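Side-chain contacts in glutathione S-transferase-3 (Necator americanus, PDB 3W8S), which probably conjugates glutathione to electrophilic compounds, releasing halide where the substrate is a halide, as a sigma-class glutathione transferase of the human hookworm: residues Asp37-Pro40 / Lys41-Glu45; Asp93-Lys96 / Asp97-Asn100; Ala161-Ala164 / Ser165-Lys169; Arg69-Ala72 / Lys73-Phe77; Asp151-Thr154 / Phe155-Tyr159. All coordinates share one frame; numbering follows the deposited sequence.

In the fold
Contact 1 and contact 2 both bind glutathione, but different molecules of it. Contact 1 lies in the N-terminal, thioredoxin-like domain and holds the ligand of its own subunit. Contact 2 lies on helix 82-101 and reaches the ligand in the pocket of the second subunit. Their centres are 27 Å apart. Contacts 3 and 5 share helix 155-170, with centres 15 Å apart. Contact 2 touches both: Tyr-95 packs on Cys-163 and on Tyr-159. Contact 4, on helix 64-75, joins contact 5, where Ala-72 packs on Phe-155 and the Phe-77 O to Phe-155 N distance is 2.9 Å. Contacts 2 and 4 both touch the second subunit.

Contact 1 (Asp37-Pro40 / Lys41-Glu45); sequences DEWP and KYKNE. With GSH (glutathione), chain B.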
# COMPACT_ATOMS: atom_id res chain seq x y z
N ASP A 37 17.32 -21.35 5.46
CA ASP A 37 18.43 -21.46 6.39
C ASP A 37 19.39 -20.32 6.30
O ASP A 37 20.00 -19.96 7.27
CB ASP A 37 19.22 -22.76 6.18
CG ASP A 37 18.51 -23.97 6.72
OD1 ASP A 37 17.45 -23.84 7.40
OD2 ASP A 37 19.01 -25.07 6.43
N GLU A 38 19.59 -19.78 5.11
CA GLU A 38 20.49 -18.69 5.00
C GLU A 38 19.90 -17.29 5.31
O GLU A 38 20.65 -16.32 5.38
CB GLU A 38 21.12 -18.71 3.65
CG GLU A 38 20.33 -18.09 2.54
CD GLU A 38 20.99 -18.45 1.20
OE1 GLU A 38 22.26 -18.36 1.13
OE2 GLU A 38 20.25 -18.83 0.24
N TRP A 39 18.58 -17.21 5.43
CA TRP A 39 17.86 -15.93 5.59
C TRP A 39 18.41 -15.06 6.73
O TRP A 39 18.70 -13.91 6.51
CB TRP A 39 16.34 -16.19 5.73
CG TRP A 39 15.54 -14.97 6.16
CD1 TRP A 39 14.63 -14.93 7.24
CD2 TRP A 39 15.52 -13.67 5.55
NE1 TRP A 39 14.09 -13.65 7.33
CE2 TRP A 39 14.64 -12.86 6.33
CE3 TRP A 39 16.23 -13.07 4.47
CZ2 TRP A 39 14.35 -11.52 6.00
CZ3 TRP A 39 15.97 -11.72 4.17
CH2 TRP A 39 15.04 -10.96 4.92
N PRO A 40 18.67 -15.67 7.92
CA PRO A 40 19.10 -14.84 9.04
C PRO A 40 20.41 -14.21 8.74
O PRO A 40 20.71 -13.16 9.29
CB PRO A 40 19.30 -15.86 10.19
CG PRO A 40 18.23 -16.88 9.91
CD PRO A 40 18.23 -17.02 8.39
N LYS A 41 21.23 -14.82 7.89
CA LYS A 41 22.49 -14.17 7.53
C LYS A 41 22.33 -12.86 6.66
O LYS A 41 23.15 -11.95 6.76
CB LYS A 41 23.43 -15.21 6.88
CG LYS A 41 24.66 -14.67 6.21
CD LYS A 41 25.63 -15.81 5.89
CE LYS A 41 26.99 -15.31 5.44
NZ LYS A 41 28.00 -16.42 5.48
N TYR A 42 21.23 -12.74 5.90
CA TYR A 42 21.08 -11.63 4.95
C TYR A 42 20.01 -10.62 5.37
O TYR A 42 19.93 -9.54 4.80
CB TYR A 42 20.75 -12.20 3.53
CG TYR A 42 21.95 -12.96 3.01
CD1 TYR A 42 23.14 -12.28 2.66
CD2 TYR A 42 21.95 -14.35 2.99
CE1 TYR A 42 24.29 -12.94 2.26
CE2 TYR A 42 23.11 -15.03 2.58
CZ TYR A 42 24.25 -14.33 2.21
OH TYR A 42 25.37 -15.01 1.80
N LYS A 43 19.13 -11.02 6.31
CA LYS A 43 18.02 -10.18 6.74
C LYS A 43 18.47 -8.76 6.99
O LYS A 43 17.81 -7.79 6.56
CB LYS A 43 17.41 -10.82 7.99
CG LYS A 43 16.28 -10.04 8.67
CD LYS A 43 15.55 -11.01 9.62
CE LYS A 43 14.58 -10.25 10.52
NZ LYS A 43 13.34 -10.04 9.71
N ASN A 44 19.66 -8.64 7.61
CA ASN A 44 20.21 -7.34 7.96
C ASN A 44 20.46 -6.42 6.76
O ASN A 44 20.53 -5.21 6.91
CB ASN A 44 21.56 -7.55 8.75
CG ASN A 44 22.69 -8.01 7.84
OD1 ASN A 44 23.34 -7.20 7.24
ND2 ASN A 44 22.89 -9.29 7.73
N GLU A 45 20.69 -6.99 5.58
CA GLU A 45 20.95 -6.14 4.41
C GLU A 45 19.68 -5.53 3.83
O GLU A 45 19.73 -4.64 2.97
CB GLU A 45 21.61 -6.93 3.29
CG GLU A 45 22.93 -7.58 3.68
CD GLU A 45 23.40 -8.52 2.57
OE1 GLU A 45 22.82 -8.45 1.47
OE2 GLU A 45 24.32 -9.32 2.77
N1 GSH B . 4.50 -5.15 2.89
CA1 GSH B . 5.66 -5.99 2.59
C1 GSH B . 5.78 -6.12 1.08
O11 GSH B . 6.89 -6.29 0.53
O12 GSH B . 4.73 -6.05 0.40
CB1 GSH B . 5.54 -7.37 3.24
CG1 GSH B . 6.90 -8.11 3.10
CD1 GSH B . 6.84 -9.49 3.75
OE1 GSH B . 5.82 -9.90 4.32
N2 GSH B . 7.95 -10.23 3.73
CA2 GSH B . 8.02 -11.57 4.26
C2 GSH B . 9.34 -11.74 4.95
O2 GSH B . 10.35 -11.26 4.44
CB2 GSH B . 7.93 -12.56 3.08
SG2 GSH B . 7.70 -14.25 3.65
N3 GSH B . 9.38 -12.44 6.10
CA3 GSH B . 10.65 -12.80 6.71
C3 GSH B . 10.91 -11.96 7.95
O31 GSH B . 11.99 -12.11 8.55
O32 GSH B . 10.06 -11.13 8.33
O HOH W 1 20.98 -10.48 9.37
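Trp-39 and Lys-43 converge on one carboxylate oxygen of glutathione, O31 of its glycine end. Lys-43 NZ donates to O31 at 2.7 Å. Trp-39 NE1 donates to the same O31 at 2.9 Å, and the oxygen lies at the edge of the indole, in its plane. The Lys-43 chain is stretched as far as CE, then turns at chi4 (82°) to bring NZ to the ligand. NZ also bonds Gly-49 O. Trp-39 O accepts from Tyr-42 N and from Lys-43 N, each at 2.9 Å; Lys-43 N comes nearly along the C=O axis, Tyr-42 N from above the carbonyl plane. A water takes a bond from Asn-44 N and another from Asn-44 ND2, and gives one to Pro-40 O.

This short helix, 39-42, follows strand 30-34 of the thioredoxin-like domain. Gln-50, Leu-51, Gln-63, Ser-64 and, from the second subunit, Asp-97 also bond the glutathione.

Packing lies round these bonds. Lys-43 CA sits over the six-membered ring of Trp-39, 3.8 Å from its centroid, in a CH-pi contact. The Lys-43 chain crosses the indole aslant, and CG meets Trp-39 CZ2 at 3.6 Å. Phe-9 meets the same indole edge-to-face. Further out, Glu-38 OE1 approaches Tyr-42 CE2 at 3.7 Å, with the carboxylate and ring planes 70° apart. The other oxygen, Glu-38 OE2, accepts from Ser-35 N. Tyr-42 also leans on Leu-34.

Contact 2 (Asp93-Lys96 / Asp97-Asn100); sequences DQYK and DFIN. With GSH (glutathione), chain C.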
# COMPACT_ATOMS: atom_id res chain seq x y z
N ASP A 93 -3.85 -1.20 -4.11
CA ASP A 93 -4.06 -1.00 -2.68
C ASP A 93 -5.32 -1.78 -2.21
O ASP A 93 -5.33 -2.36 -1.11
CB ASP A 93 -4.22 0.50 -2.35
CG ASP A 93 -2.84 1.19 -2.10
OD1 ASP A 93 -1.78 0.49 -2.08
OD2 ASP A 93 -2.83 2.43 -1.88
N GLN A 94 -6.37 -1.78 -3.02
CA GLN A 94 -7.53 -2.62 -2.63
C GLN A 94 -7.20 -4.13 -2.56
O GLN A 94 -7.76 -4.90 -1.75
CB GLN A 94 -8.72 -2.38 -3.62
CG GLN A 94 -10.07 -3.05 -3.21
CD GLN A 94 -10.61 -2.52 -1.87
OE1 GLN A 94 -10.28 -1.39 -1.42
NE2 GLN A 94 -11.52 -3.29 -1.25
N TYR A 95 -6.38 -4.58 -3.52
CA TYR A 95 -5.94 -5.96 -3.58
C TYR A 95 -5.14 -6.28 -2.28
O TYR A 95 -5.30 -7.33 -1.67
CB TYR A 95 -5.03 -6.11 -4.83
CG TYR A 95 -4.29 -7.42 -4.84
CD1 TYR A 95 -4.97 -8.59 -5.20
CD2 TYR A 95 -2.93 -7.52 -4.45
CE1 TYR A 95 -4.34 -9.83 -5.19
CE2 TYR A 95 -2.27 -8.77 -4.45
CZ TYR A 95 -3.01 -9.91 -4.85
OH TYR A 95 -2.46 -11.18 -4.88
N LYS A 96 -4.29 -5.36 -1.85
CA LYS A 96 -3.58 -5.54 -0.60
C LYS A 96 -4.57 -5.65 0.59
O LYS A 96 -4.37 -6.49 1.43
CB LYS A 96 -2.62 -4.37 -0.41
CG LYS A 96 -1.99 -4.26 0.98
CD LYS A 96 -0.92 -3.10 0.95
CE LYS A 96 0.43 -3.63 0.45
NZ LYS A 96 1.57 -2.68 0.45
N ASP A 97 -5.63 -4.82 0.64
CA ASP A 97 -6.66 -5.00 1.65
C ASP A 97 -7.30 -6.40 1.57
O ASP A 97 -7.60 -6.98 2.58
CB ASP A 97 -7.78 -3.92 1.58
CG ASP A 97 -7.31 -2.52 1.98
OD1 ASP A 97 -6.22 -2.36 2.61
OD2 ASP A 97 -8.07 -1.55 1.69
N PHE A 98 -7.58 -6.88 0.36
CA PHE A 98 -8.27 -8.17 0.17
C PHE A 98 -7.29 -9.25 0.75
O PHE A 98 -7.71 -10.14 1.49
CB PHE A 98 -8.51 -8.32 -1.32
CG PHE A 98 -8.71 -9.73 -1.75
CD1 PHE A 98 -9.83 -10.48 -1.27
CD2 PHE A 98 -7.81 -10.34 -2.66
CE1 PHE A 98 -10.03 -11.80 -1.69
CE2 PHE A 98 -8.02 -11.70 -3.10
CZ PHE A 98 -9.13 -12.42 -2.59
N ILE A 99 -6.00 -9.16 0.38
CA ILE A 99 -4.98 -10.11 0.88
C ILE A 99 -4.91 -10.11 2.41
O ILE A 99 -4.90 -11.19 3.04
CB ILE A 99 -3.57 -9.88 0.23
CG1 ILE A 99 -3.68 -10.15 -1.29
CG2 ILE A 99 -2.51 -10.81 0.89
CD1 ILE A 99 -4.15 -11.57 -1.57
N ASN A 100 -4.90 -8.92 3.01
CA ASN A 100 -4.94 -8.80 4.47
C ASN A 100 -6.23 -9.42 5.05
O ASN A 100 -6.19 -10.04 6.08
CB ASN A 100 -4.71 -7.32 4.93
CG ASN A 100 -3.22 -6.86 4.72
OD1 ASN A 100 -2.29 -7.66 4.82
ND2 ASN A 100 -3.00 -5.56 4.42
N1 GSH C . -6.92 0.94 2.54
CA1 GSH C . -7.99 1.92 2.65
C1 GSH C . -7.39 3.31 2.54
O11 GSH C . -8.05 4.27 2.08
O12 GSH C . -6.21 3.46 2.92
CB1 GSH C . -8.75 1.77 3.98
CG1 GSH C . -10.02 2.66 3.93
CD1 GSH C . -10.83 2.53 5.22
OE1 GSH C . -10.48 1.78 6.14
N2 GSH C . -11.97 3.22 5.31
CA2 GSH C . -12.80 3.23 6.49
C2 GSH C . -14.24 3.19 6.05
O2 GSH C . -14.59 3.86 5.09
CB2 GSH C . -12.53 4.54 7.25
SG2 GSH C . -13.27 4.52 8.89
N3 GSH C . -15.11 2.45 6.77
CA3 GSH C . -16.53 2.54 6.52
C3 GSH C . -17.03 1.29 5.80
O31 GSH C . -18.22 1.23 5.47
O32 GSH C . -16.24 0.36 5.55
O HOH W 2 -4.21 -0.93 1.18
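Ile-99 packs over one face of the Tyr-95 ring, one helical turn away. Its CG1 makes a CH-pi contact, 3.8 Å from the ring centroid and 21° off the normal. Ile-99 CD1 reaches on to Tyr-95 OH at 3.7 Å. Tyr-95 carries its ring with CG opposite the backbone N (chi1 168°), which lets the ring lean obliquely across Ile-99. Phe-98 is looser against it: Tyr-95 CD1 and Phe-98 CD2 are 4.2 Å apart. The two rings turn inward to Phe-132 and Cys-163. This is the tight side.

The other side is polar and faces the second subunit. Lys-96 and Asn-100 run side by side, with Lys-96 CG 3.8 Å from Asn-100 ND2. Asn-100 is exposed and is modelled in two conformers. A water links Asp-93 O to Asp-97 OD1. Gln-94 OE1 accepts from Gln-63 of the second subunit.

Asp-97 OD2 accepts from N1, the amino group of a glutathione in the second subunit's pocket, at 2.9 Å; the bond from N1 to OD1 is weak. Gln-63 of that subunit also bonds OD2. The carboxylate probably gives a charged partner to the gamma-glutamyl ammonium. In this two-chain assembly Asp-97 thus adds a partner from across the interface to that pocket.

Contact 3 (Ala161-Ala164 / Ser165-Lys169); sequences AECA and SEFAK. With SO4 (sulfate ion), chain D.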
# COMPACT_ATOMS: atom_id res chain seq x y z
N ALA A 161 -5.08 -11.18 -12.29
CA ALA A 161 -5.06 -12.45 -13.06
C ALA A 161 -4.25 -13.54 -12.35
O ALA A 161 -4.61 -14.73 -12.37
CB ALA A 161 -4.45 -12.18 -14.45
N GLU A 162 -3.12 -13.18 -11.77
CA GLU A 162 -2.26 -14.19 -11.13
C GLU A 162 -2.98 -14.79 -9.88
O GLU A 162 -3.02 -16.00 -9.66
CB GLU A 162 -0.91 -13.55 -10.74
CG GLU A 162 -0.02 -14.53 -9.97
CD GLU A 162 0.68 -15.58 -10.88
OE1 GLU A 162 0.63 -15.48 -12.13
OE2 GLU A 162 1.28 -16.52 -10.32
N CYS A 163 -3.54 -13.92 -9.07
CA CYS A 163 -4.21 -14.35 -7.89
C CYS A 163 -5.47 -15.13 -8.27
O CYS A 163 -5.68 -16.21 -7.76
CB CYS A 163 -4.49 -13.11 -7.06
SG CYS A 163 -6.21 -12.85 -6.61
N ALA A 164 -6.27 -14.65 -9.20
CA ALA A 164 -7.47 -15.44 -9.64
C ALA A 164 -7.00 -16.83 -10.23
O ALA A 164 -7.53 -17.89 -9.83
CB ALA A 164 -8.29 -14.63 -10.68
N SER A 165 -5.98 -16.84 -11.11
CA SER A 165 -5.59 -18.11 -11.74
C SER A 165 -5.02 -19.09 -10.73
O SER A 165 -5.30 -20.28 -10.80
CB SER A 165 -4.64 -17.90 -12.91
OG SER A 165 -5.31 -17.04 -13.83
N GLU A 166 -4.25 -18.59 -9.79
CA GLU A 166 -3.64 -19.46 -8.82
C GLU A 166 -4.63 -20.02 -7.82
O GLU A 166 -4.59 -21.24 -7.53
CB GLU A 166 -2.47 -18.74 -8.08
CG GLU A 166 -1.28 -18.51 -9.05
CD GLU A 166 -0.67 -19.82 -9.61
OE1 GLU A 166 -0.56 -20.78 -8.80
OE2 GLU A 166 -0.30 -19.90 -10.83
N PHE A 167 -5.46 -19.16 -7.25
CA PHE A 167 -6.52 -19.64 -6.32
C PHE A 167 -7.46 -20.62 -7.02
O PHE A 167 -7.98 -21.53 -6.38
CB PHE A 167 -7.32 -18.47 -5.70
CG PHE A 167 -6.52 -17.63 -4.73
CD1 PHE A 167 -5.73 -18.23 -3.73
CD2 PHE A 167 -6.59 -16.23 -4.76
CE1 PHE A 167 -4.98 -17.44 -2.83
CE2 PHE A 167 -5.86 -15.45 -3.87
CZ PHE A 167 -5.04 -16.05 -2.91
N ALA A 168 -7.63 -20.46 -8.34
CA ALA A 168 -8.53 -21.35 -9.09
C ALA A 168 -8.05 -22.79 -9.04
O ALA A 168 -8.87 -23.69 -9.19
CB ALA A 168 -8.69 -20.93 -10.56
N LYS A 169 -6.75 -23.01 -8.80
CA LYS A 169 -6.21 -24.37 -8.84
C LYS A 169 -6.85 -25.26 -7.78
O LYS A 169 -7.24 -26.37 -8.10
CB LYS A 169 -4.69 -24.39 -8.74
CG LYS A 169 -4.03 -23.97 -10.06
CD LYS A 169 -2.59 -23.55 -9.75
CE LYS A 169 -1.65 -23.48 -10.97
NZ LYS A 169 -0.28 -23.05 -10.43
S SO4 D . 3.30 -23.25 -12.00
O1 SO4 D . 4.51 -22.44 -12.24
O2 SO4 D . 3.42 -23.84 -10.65
O3 SO4 D . 2.03 -22.44 -12.08
O4 SO4 D . 3.28 -24.34 -12.99
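Ser-165 bonds Ala-161 O twice. Ala-161 O accepts from Ser-165 N at 2.8 Å and from Ser-165 OG at 2.8 Å, and the two donors come from opposite faces of its plane. The hydroxyl can turn back because OG stands opposite the carbonyl carbon (chi1 -58°). Regular helix bonds follow from Glu-166 N to Glu-162 O and from Phe-167 N to Cys-163 O.

Charged groups lie on another side. Glu-162 and Glu-166 run side by side and point the same way, with their carboxylate planes 20° apart. Glu-162 OE2 and Glu-166 OE2 are 3.8 Å apart. Arg-189 and Arg-201 each form salt bridges to both acids, and Gln-20 bonds Glu-162 OE1. Lys-169 NZ adds a salt bridge to Glu-166 OE1 at 2.8 Å, met on the syn side. The same NZ donates to O3 of a sulfate at 2.9 Å; this ion is probably from the crystallisation liquor.

Apolar packing completes the turn. Cys-163 SG lies 3.8 Å from Phe-167 CE2. It approaches the ring obliquely, as a sulfur-aromatic contact. Phe-125 meets the Phe-167 ring edge-to-face.

The two glutamates would repel each other alone. The shared arginines probably offset this and help keep both acids ionised, tying helix 155-170 to the C-terminal part of the chain.

Contact 4 (Arg69-Ala72 / Lys73-Phe77); sequences RFVA and KKFGF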
# COMPACT_ATOMS: atom_id res chain seq x y z
N ARG A 69 5.69 -0.91 -8.70
CA ARG A 69 5.39 0.40 -9.30
C ARG A 69 6.63 1.01 -9.97
O ARG A 69 6.54 1.53 -11.08
CB ARG A 69 4.74 1.44 -8.29
CG ARG A 69 4.36 2.76 -8.96
CD ARG A 69 3.79 3.78 -7.97
NE ARG A 69 2.68 3.10 -7.30
CZ ARG A 69 2.68 2.59 -6.08
NH1 ARG A 69 3.74 2.68 -5.23
NH2 ARG A 69 1.61 1.95 -5.74
N PHE A 70 7.74 1.00 -9.27
CA PHE A 70 8.99 1.52 -9.80
C PHE A 70 9.34 0.86 -11.18
O PHE A 70 9.61 1.59 -12.16
CB PHE A 70 10.14 1.24 -8.84
CG PHE A 70 11.50 1.69 -9.37
CD1 PHE A 70 11.83 3.04 -9.44
CD2 PHE A 70 12.45 0.74 -9.79
CE1 PHE A 70 13.08 3.46 -9.96
CE2 PHE A 70 13.69 1.15 -10.33
CZ PHE A 70 14.01 2.53 -10.39
N VAL A 71 9.33 -0.48 -11.23
CA VAL A 71 9.65 -1.25 -12.46
C VAL A 71 8.56 -1.01 -13.54
O VAL A 71 8.89 -0.78 -14.75
CB VAL A 71 9.83 -2.75 -12.10
CG1 VAL A 71 10.07 -3.61 -13.31
CG2 VAL A 71 11.15 -2.89 -11.29
N ALA A 72 7.29 -1.08 -13.13
CA ALA A 72 6.22 -0.84 -14.09
C ALA A 72 6.38 0.55 -14.71
O ALA A 72 6.11 0.70 -15.89
CB ALA A 72 4.86 -0.96 -13.45
N LYS A 73 6.79 1.57 -13.94
CA LYS A 73 6.85 2.93 -14.50
C LYS A 73 8.06 2.97 -15.50
O LYS A 73 7.96 3.63 -16.55
CB LYS A 73 7.01 4.08 -13.42
CG LYS A 73 5.71 4.56 -12.65
CD LYS A 73 5.90 5.60 -11.44
CE LYS A 73 4.64 5.93 -10.62
NZ LYS A 73 3.28 5.39 -11.16
N LYS A 74 9.15 2.28 -15.20
CA LYS A 74 10.32 2.24 -16.10
C LYS A 74 9.92 1.61 -17.42
O LYS A 74 10.36 2.06 -18.47
CB LYS A 74 11.49 1.40 -15.55
CG LYS A 74 12.18 2.02 -14.35
CD LYS A 74 13.21 3.08 -14.77
CE LYS A 74 13.89 3.70 -13.52
NZ LYS A 74 14.57 5.02 -13.83
N PHE A 75 9.05 0.61 -17.37
CA PHE A 75 8.80 -0.22 -18.59
C PHE A 75 7.44 0.02 -19.24
O PHE A 75 7.07 -0.64 -20.21
CB PHE A 75 9.08 -1.66 -18.24
CG PHE A 75 10.54 -1.87 -17.83
CD1 PHE A 75 11.56 -1.48 -18.70
CD2 PHE A 75 10.88 -2.39 -16.58
CE1 PHE A 75 12.91 -1.64 -18.36
CE2 PHE A 75 12.22 -2.53 -16.20
CZ PHE A 75 13.24 -2.14 -17.10
N GLY A 76 6.68 0.98 -18.71
CA GLY A 76 5.43 1.35 -19.38
C GLY A 76 4.20 0.52 -18.95
O GLY A 76 3.21 0.50 -19.68
N PHE A 77 4.20 -0.08 -17.75
CA PHE A 77 3.03 -0.86 -17.31
C PHE A 77 2.29 -0.26 -16.08
O PHE A 77 1.56 -1.00 -15.40
CB PHE A 77 3.46 -2.31 -17.02
CG PHE A 77 3.99 -3.02 -18.25
CD1 PHE A 77 3.10 -3.55 -19.19
CD2 PHE A 77 5.33 -3.09 -18.48
CE1 PHE A 77 3.59 -4.17 -20.35
CE2 PHE A 77 5.84 -3.71 -19.64
CZ PHE A 77 4.96 -4.22 -20.59
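Arg-69 has CG opposite its backbone N (chi1 -176°) and runs out straight as far as CD before it bends, while Lys-73 has CG opposite its carbonyl carbon (chi1 -81°). The two chains therefore run side by side, and Arg-69 CD meets Lys-73 CE at 3.5 Å. The side chains point the same way, and Arg-69 NE lies 4.5 Å from Lys-73 NZ. Acids on helix 82-101 probably offset this: Asp-89 pairs with Arg-69 NE, and Glu-85 with Lys-73 NZ. Asp-89 of the second subunit takes Arg-69 NH1.

Helix 64-75 belongs to the thioredoxin-like domain. Phe-70 and Val-71 pack on strand 53-56, and Val-71 also on helix 16-25. Lys-74 crosses Phe-70 aslant, its CE 3.3 Å from Phe-70 CZ. Val-71 CG1 lies at the edge of the Phe-75 ring, in its plane, 3.6 Å from CD2. Lys-74 CB sits over the centre of one face of that ring.

At the end of the turn Ala-72 O accepts from Phe-77 N at 2.8 Å, a six-to-one bond; Gly-76 N adds a weak one. Gly-76 is the first residue to leave the helical backbone, with a positive phi of 88°. Beyond it Phe-77 CB lies 4.1 Å from Ala-72 CB.

Contact 5 (Asp151-Thr154 / Phe155-Tyr159); sequences DSLT and FADLY
Leu-153 reaches forward to both Asp-157 and Leu-158. Its CD1 crosses aslant over Asp-157 and meets CB at 3.6 Å. Its CD2 lies 4.3 Å from Leu-158 CD2, a loose apolar contact. Leu-24 of helix 16-25 also packs on Leu-153.

Thr-154 follows, right before helix 155-170. Its backbone N donates to Asp-157 OD2 at 2.9 Å, in a fairly straight bond (160°). OD2 uses its anti lone pair, the one away from OD1. OD1 is left to His-184 and to Leu-148 N, so both oxygens of this buried acid have partners. Thr-154 OG1 sits between the backbone N and the carbonyl carbon (chi1 66°). From there it faces the first turn and accepts from Ala-156 N, a weak bond of 3.4 Å. A water lies 2.8 Å from the same OG1. Thr-154 O begins the helix bonding with weak bonds from Asp-157 N at 3.0 Å and Leu-158 N at 3.3 Å. Phe-155, next in the chain, packs on helices 64-75 and 82-101.

Thr-154 and Asp-157 form a capping box, and Leu-153 with Leu-158 is placed as a hydrophobic staple around it. The pair of motifs at the start of this buried helix is characteristic of the C-terminal domain of glutathione transferases.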
# COMPACT_ATOMS: atom_id res chain seq x y z
N ASP A 151 -6.59 1.21 -21.93
CA ASP A 151 -6.71 0.32 -23.09
C ASP A 151 -5.64 -0.73 -23.15
O ASP A 151 -5.64 -1.57 -24.04
CB ASP A 151 -6.71 1.14 -24.39
CG ASP A 151 -7.96 1.98 -24.52
OD1 ASP A 151 -9.08 1.52 -24.14
OD2 ASP A 151 -7.82 3.13 -24.98
N SER A 152 -4.72 -0.71 -22.20
CA SER A 152 -3.75 -1.76 -22.22
C SER A 152 -3.37 -2.26 -20.84
O SER A 152 -3.88 -1.79 -19.84
CB SER A 152 -2.53 -1.29 -23.01
OG SER A 152 -2.07 -0.10 -22.44
N LEU A 153 -2.56 -3.30 -20.84
CA LEU A 153 -2.16 -4.02 -19.66
C LEU A 153 -1.42 -3.13 -18.68
O LEU A 153 -0.53 -2.38 -19.06
CB LEU A 153 -1.20 -5.11 -20.16
CG LEU A 153 -0.83 -6.16 -19.10
CD1 LEU A 153 -2.01 -7.08 -18.88
CD2 LEU A 153 0.35 -6.97 -19.64
N THR A 154 -1.77 -3.20 -17.39
CA THR A 154 -0.98 -2.56 -16.35
C THR A 154 -0.70 -3.60 -15.25
O THR A 154 -1.25 -4.68 -15.28
CB THR A 154 -1.72 -1.37 -15.73
OG1 THR A 154 -2.91 -1.84 -15.00
CG2 THR A 154 -2.08 -0.33 -16.85
N PHE A 155 0.16 -3.26 -14.29
CA PHE A 155 0.43 -4.24 -13.26
C PHE A 155 -0.80 -4.49 -12.35
O PHE A 155 -0.84 -5.51 -11.67
CB PHE A 155 1.74 -3.94 -12.47
CG PHE A 155 1.69 -2.75 -11.56
CD1 PHE A 155 1.76 -1.43 -12.05
CD2 PHE A 155 1.60 -2.93 -10.19
CE1 PHE A 155 1.77 -0.33 -11.20
CE2 PHE A 155 1.55 -1.79 -9.34
CZ PHE A 155 1.62 -0.49 -9.84
N ALA A 156 -1.80 -3.60 -12.36
CA ALA A 156 -3.03 -4.00 -11.67
C ALA A 156 -3.63 -5.27 -12.31
O ALA A 156 -4.08 -6.15 -11.59
CB ALA A 156 -4.08 -2.86 -11.63
N ASP A 157 -3.64 -5.35 -13.65
CA ASP A 157 -4.16 -6.54 -14.38
C ASP A 157 -3.33 -7.76 -13.93
O ASP A 157 -3.85 -8.88 -13.66
CB ASP A 157 -3.98 -6.33 -15.91
CG ASP A 157 -4.89 -5.29 -16.42
OD1 ASP A 157 -6.11 -5.47 -16.21
OD2 ASP A 157 -4.44 -4.26 -17.06
N LEU A 158 -2.04 -7.53 -13.78
CA LEU A 158 -1.18 -8.70 -13.49
C LEU A 158 -1.51 -9.27 -12.07
O LEU A 158 -1.57 -10.48 -11.92
CB LEU A 158 0.34 -8.33 -13.56
CG LEU A 158 0.84 -7.85 -14.93
CD1 LEU A 158 2.31 -7.39 -14.74
CD2 LEU A 158 0.81 -9.07 -15.91
N TYR A 159 -1.65 -8.41 -11.03
CA TYR A 159 -1.97 -8.92 -9.66
C TYR A 159 -3.30 -9.72 -9.70
O TYR A 159 -3.43 -10.79 -9.08
CB TYR A 159 -2.07 -7.77 -8.60
CG TYR A 159 -0.70 -7.36 -8.02
CD1 TYR A 159 -0.04 -8.20 -7.11
CD2 TYR A 159 -0.04 -6.14 -8.37
CE1 TYR A 159 1.21 -7.85 -6.55
CE2 TYR A 159 1.25 -5.81 -7.80
CZ TYR A 159 1.85 -6.68 -6.90
OH TYR A 159 3.11 -6.46 -6.28
O HOH W 3 -5.16 -1.89 -16.73